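Local coordinates for Mec-8 protein (PDB 6DG0), which probably binds RNA through RNA recognition motifs, of which this chain holds the C-terminal one, here bound to the short nucleic acid AGCACA, at residues L51-A54 with T55-M58; T19-G22 with V23-F27. The protein carries 2 engineered substitutions. All coordinates share one frame; numbering follows the deposited sequence.

Contact 1: L51-A54 with T55-M58; sequences LQKA and TQAM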
loop_
_atom_site.group_PDB
_atom_site.type_symbol
_atom_site.label_atom_id
_atom_site.label_comp_id
_atom_site.label_asym_id
_atom_site.label_seq_id
_atom_site.Cartn_x
_atom_site.Cartn_y
_atom_site.Cartn_z
ATOM N N LEU A 51 4.756 9.844 9.182
ATOM C CA LEU A 51 5.196 8.510 9.580
ATOM C C LEU A 51 4.210 7.792 10.497
ATOM O O LEU A 51 3.922 6.612 10.301
ATOM C CB LEU A 51 6.559 8.586 10.271
ATOM C CG LEU A 51 7.123 7.233 10.710
ATOM C CD1 LEU A 51 7.275 6.304 9.518
ATOM C CD2 LEU A 51 8.446 7.408 11.438
ATOM N N GLN A 52 3.693 8.508 11.491
ATOM C CA GLN A 52 2.824 7.906 12.502
ATOM C C GLN A 52 1.545 7.325 11.903
ATOM O O GLN A 52 1.042 6.303 12.366
ATOM C CB GLN A 52 2.462 8.925 13.591
ATOM C CG GLN A 52 3.629 9.435 14.436
ATOM C CD GLN A 52 4.612 10.286 13.656
ATOM O OE1 GLN A 52 4.256 10.919 12.662
ATOM N NE2 GLN A 52 5.861 10.304 14.106
ATOM N N LYS A 53 1.025 7.975 10.869
ATOM C CA LYS A 53 -0.189 7.499 10.222
ATOM C C LYS A 53 0.125 6.331 9.295
ATOM O O LYS A 53 -0.703 5.441 9.107
ATOM C CB LYS A 53 -0.861 8.630 9.438
ATOM C CG LYS A 53 -1.285 9.823 10.286
ATOM C CD LYS A 53 -2.381 9.449 11.272
ATOM C CE LYS A 53 -2.824 10.661 12.076
ATOM N NZ LYS A 53 -3.368 11.735 11.200
ATOM N N ALA A 54 1.323 6.342 8.719
ATOM C CA ALA A 54 1.781 5.246 7.873
ATOM C C ALA A 54 2.006 3.981 8.695
ATOM O O ALA A 54 1.597 2.890 8.299
ATOM C CB ALA A 54 3.054 5.637 7.138
ATOM N N THR A 55 2.668 4.139 9.837
ATOM C CA THR A 55 2.916 3.032 10.754
ATOM C C THR A 55 1.596 2.457 11.251
ATOM O O THR A 55 1.404 1.243 11.282
ATOM C CB THR A 55 3.768 3.477 11.957
ATOM O OG1 THR A 55 5.035 3.958 11.494
ATOM C CG2 THR A 55 4.004 2.313 12.906
ATOM N N GLN A 56 0.688 3.353 11.624
ATOM C CA GLN A 56 -0.627 2.983 12.135
ATOM C C GLN A 56 -1.400 2.145 11.122
ATOM O O GLN A 56 -2.034 1.150 11.474
ATOM C CB GLN A 56 -1.412 4.246 12.492
ATOM C CG GLN A 56 -2.838 4.033 12.952
ATOM C CD GLN A 56 -3.528 5.349 13.254
ATOM O OE1 GLN A 56 -2.903 6.282 13.758
ATOM N NE2 GLN A 56 -4.819 5.432 12.951
ATOM N N ALA A 57 -1.336 2.558 9.860
ATOM C CA ALA A 57 -2.005 1.850 8.775
ATOM C C ALA A 57 -1.316 0.535 8.408
ATOM O O ALA A 57 -1.984 -0.443 8.077
ATOM C CB ALA A 57 -2.102 2.746 7.548
ATOM N N MET A 58 0.014 0.508 8.474
ATOM C CA MET A 58 0.758 -0.700 8.121
ATOM C C MET A 58 0.455 -1.831 9.098
ATOM O O MET A 58 0.195 -2.963 8.689
ATOM C CB MET A 58 2.263 -0.428 8.087
ATOM C CG MET A 58 3.093 -1.682 7.846
ATOM S SD MET A 58 4.853 -1.371 7.638
ATOM C CE MET A 58 5.269 -0.793 9.278
#

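Contact 2: T19-G22 with V23-F27; sequences TLRG and VFKAF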
loop_
_atom_site.group_PDB
_atom_site.type_symbol
_atom_site.label_atom_id
_atom_site.label_comp_id
_atom_site.label_asym_id
_atom_site.label_seq_id
_atom_site.Cartn_x
_atom_site.Cartn_y
_atom_site.Cartn_z
ATOM N N THR A 19 -10.192 -0.111 -5.952
ATOM C CA THR A 19 -10.383 -1.130 -4.925
ATOM C C THR A 19 -9.332 -0.997 -3.836
ATOM O O THR A 19 -9.648 -1.002 -2.646
ATOM C CB THR A 19 -10.305 -2.550 -5.514
ATOM O OG1 THR A 19 -11.312 -2.712 -6.518
ATOM C CG2 THR A 19 -10.493 -3.598 -4.426
ATOM N N LEU A 20 -8.081 -0.873 -4.261
ATOM C CA LEU A 20 -6.962 -0.767 -3.340
ATOM C C LEU A 20 -7.023 0.541 -2.561
ATOM O O LEU A 20 -6.667 0.591 -1.383
ATOM C CB LEU A 20 -5.640 -0.872 -4.095
ATOM C CG LEU A 20 -4.424 -1.176 -3.225
ATOM C CD1 LEU A 20 -4.639 -2.467 -2.451
ATOM C CD2 LEU A 20 -3.183 -1.263 -4.088
ATOM N N ARG A 21 -7.458 1.599 -3.237
ATOM C CA ARG A 21 -7.643 2.897 -2.602
ATOM C C ARG A 21 -8.669 2.803 -1.478
ATOM O O ARG A 21 -8.468 3.362 -0.404
ATOM C CB ARG A 21 -8.060 3.948 -3.633
ATOM C CG ARG A 21 -8.249 5.346 -3.063
ATOM C CD ARG A 21 -8.515 6.365 -4.161
ATOM N NE ARG A 21 -7.410 6.427 -5.115
ATOM C CZ ARG A 21 -7.436 5.914 -6.341
ATOM N NH1 ARG A 21 -8.520 5.290 -6.784
ATOM N NH2 ARG A 21 -6.372 6.025 -7.124
ATOM N N GLY A 22 -9.760 2.086 -1.726
ATOM C CA GLY A 22 -10.776 1.863 -0.711
ATOM C C GLY A 22 -10.234 1.211 0.550
ATOM O O GLY A 22 -10.729 1.460 1.648
ATOM N N VAL A 23 -9.219 0.366 0.392
ATOM C CA VAL A 23 -8.589 -0.297 1.530
ATOM C C VAL A 23 -7.792 0.664 2.410
ATOM O O VAL A 23 -7.957 0.689 3.630
ATOM C CB VAL A 23 -7.639 -1.423 1.060
ATOM C CG1 VAL A 23 -6.859 -2.000 2.235
ATOM C CG2 VAL A 23 -8.411 -2.510 0.336
ATOM N N PHE A 24 -6.925 1.449 1.778
ATOM C CA PHE A 24 -6.008 2.336 2.490
ATOM C C PHE A 24 -6.582 3.717 2.827
ATOM O O PHE A 24 -6.141 4.353 3.787
ATOM C CB PHE A 24 -4.715 2.480 1.683
ATOM C CG PHE A 24 -3.917 1.206 1.600
ATOM C CD1 PHE A 24 -4.205 0.253 0.638
ATOM C CD2 PHE A 24 -2.885 0.957 2.491
ATOM C CE1 PHE A 24 -3.483 -0.923 0.566
ATOM C CE2 PHE A 24 -2.157 -0.217 2.422
ATOM C CZ PHE A 24 -2.455 -1.157 1.457
ATOM N N LYS A 25 -7.555 4.182 2.046
ATOM C CA LYS A 25 -8.182 5.481 2.298
ATOM C C LYS A 25 -9.004 5.464 3.586
ATOM O O LYS A 25 -9.326 6.514 4.140
ATOM C CB LYS A 25 -9.071 5.883 1.119
ATOM C CG LYS A 25 -9.414 7.358 1.036
ATOM C CD LYS A 25 -10.283 7.621 -0.185
ATOM C CE LYS A 25 -10.601 9.098 -0.348
ATOM N NZ LYS A 25 -9.369 9.913 -0.529
ATOM N N ALA A 26 -9.330 4.268 4.065
ATOM C CA ALA A 26 -10.108 4.112 5.289
ATOM C C ALA A 26 -9.315 4.511 6.529
ATOM O O ALA A 26 -9.876 4.635 7.618
ATOM C CB ALA A 26 -10.596 2.676 5.420
ATOM N N PHE A 27 -8.010 4.704 6.363
ATOM C CA PHE A 27 -7.146 5.076 7.476
ATOM C C PHE A 27 -6.670 6.521 7.382
ATOM O O PHE A 27 -6.413 7.036 6.294
ATOM C CB PHE A 27 -5.957 4.121 7.555
ATOM C CG PHE A 27 -6.344 2.725 7.932
ATOM C CD1 PHE A 27 -6.773 1.830 6.968
ATOM C CD2 PHE A 27 -6.310 2.316 9.253
ATOM C CE1 PHE A 27 -7.149 0.550 7.313
ATOM C CE2 PHE A 27 -6.687 1.035 9.603
ATOM C CZ PHE A 27 -7.102 0.149 8.631
#

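Contact 1: L51-A54 with T55-M58
Leu51 and Thr55 meet one helical turn apart at the start of helix 51-61, the second helix of the RNA recognition motif fold. The carbonyl oxygen of Leu51 takes the backbone N-H of Thr55 in a nearly straight bond, N to O 2.8 Å with 168° at the hydrogen. Thr55 OG1 sits 3.1 Å from the same Leu51 O and hydrogen-bonds Tyr78 OH on strand 75-78. OG1 is anti to the carbonyl carbon of Thr55 (chi1 -61°), which turns it back over the preceding turn. There the Leu51 branch tip CD1 comes within 3.8 Å of Thr55 OG1. Three more backbone bonds continue the ladder, from Gln56 N to Gln52 O, Ala57 N to Lys53 O and Met58 N to Ala54 O.

On another side of the helix, Lys53 and Gln56 run alongside each other and point the same way. Their contact is loose, with Lys53 CD 4.1 Å from Gln56 OE1. The Lys53 ammonium group reaches instead to Ser28 OG, and Asp50 OD1 accepts the backbone N-H of Lys53 just ahead of the first turn. The small side chains and Met58 face the sheet: Ala54 rests on Ser4, Leu6 and Tyr48, Ala57 on Tyr48, and Met58 on Leu6, Ile76 and Tyr78. Within the helix, Met58 CB packs 3.4 Å from Ala54 O.

Contact 2: T19-G22 with V23-F27
Leu20 O receives two backbone N-H groups near the end of helix 17-24, the first helix of the RNA recognition motif fold. Phe24 N gives the better bond, 3.3 Å to Leu20 O with 159° at the hydrogen. Val23 N lies 3.1 Å from Leu20 O, but its angle of 127° makes that bond weak. Val23 N also donates weakly to Thr19 O. The Phe24 ring adds a third neighbour: its CD1 comes edge-on to Leu20 O at 3.2 Å, with the oxygen in the ring plane. Next to it, Leu20 CD1 packs 3.6 Å from Phe24 CE1. The two side chains lie side by side and point the same way. Phe24 CG is anti to its own carbonyl carbon (chi1 -67°), which leans the ring back along the helix to Leu20.

Beyond this pair, Phe24 sits on Val8, Phe30, Val46 and Leu61, and Leu20 on Leu11, Leu33 and Ala44. Replacing Phe24 by an alanine would probably open a gap between this helix and the sheet and leave Leu20 CD1 without its aromatic neighbour.

Arg21 and Lys25 also run side by side, their aliphatic parts meeting loosely. The guanidinium group forms a salt bridge with Asp18. Arg21 NE is 6.1 Å from Lys25 NZ. The chain then leaves through a type I turn from Phe24 to Phe27, closed by Phe27 N on Phe24 O. Tyr48 OH bonds that same Phe24 O. The last i to i+4 bond here is short, Lys25 N to Arg21 O at 2.7 Å.

Overall arrangement
From the N terminus, strand 4-11 leads to helix 17-24, where contact 2 joins neighbouring turns and ends in the turn that leads toward strand 30-37. Strands 30-37 and 42-48 follow, then helix 51-61, where contact 1 joins its first turns. Strand 75-78 completes the sheet. The two contacts are in series: neither nests in the other nor crosses it. Neither closes a long loop, since each is local to one helix. Both helices pack on the antiparallel sheet, with the strands in the order 30-37, 42-48, 4-11, 75-78, and both contacts reach strands 4-11 and 42-48. They touch where Ala57 CB lies 4.1 Å from Phe27 CB.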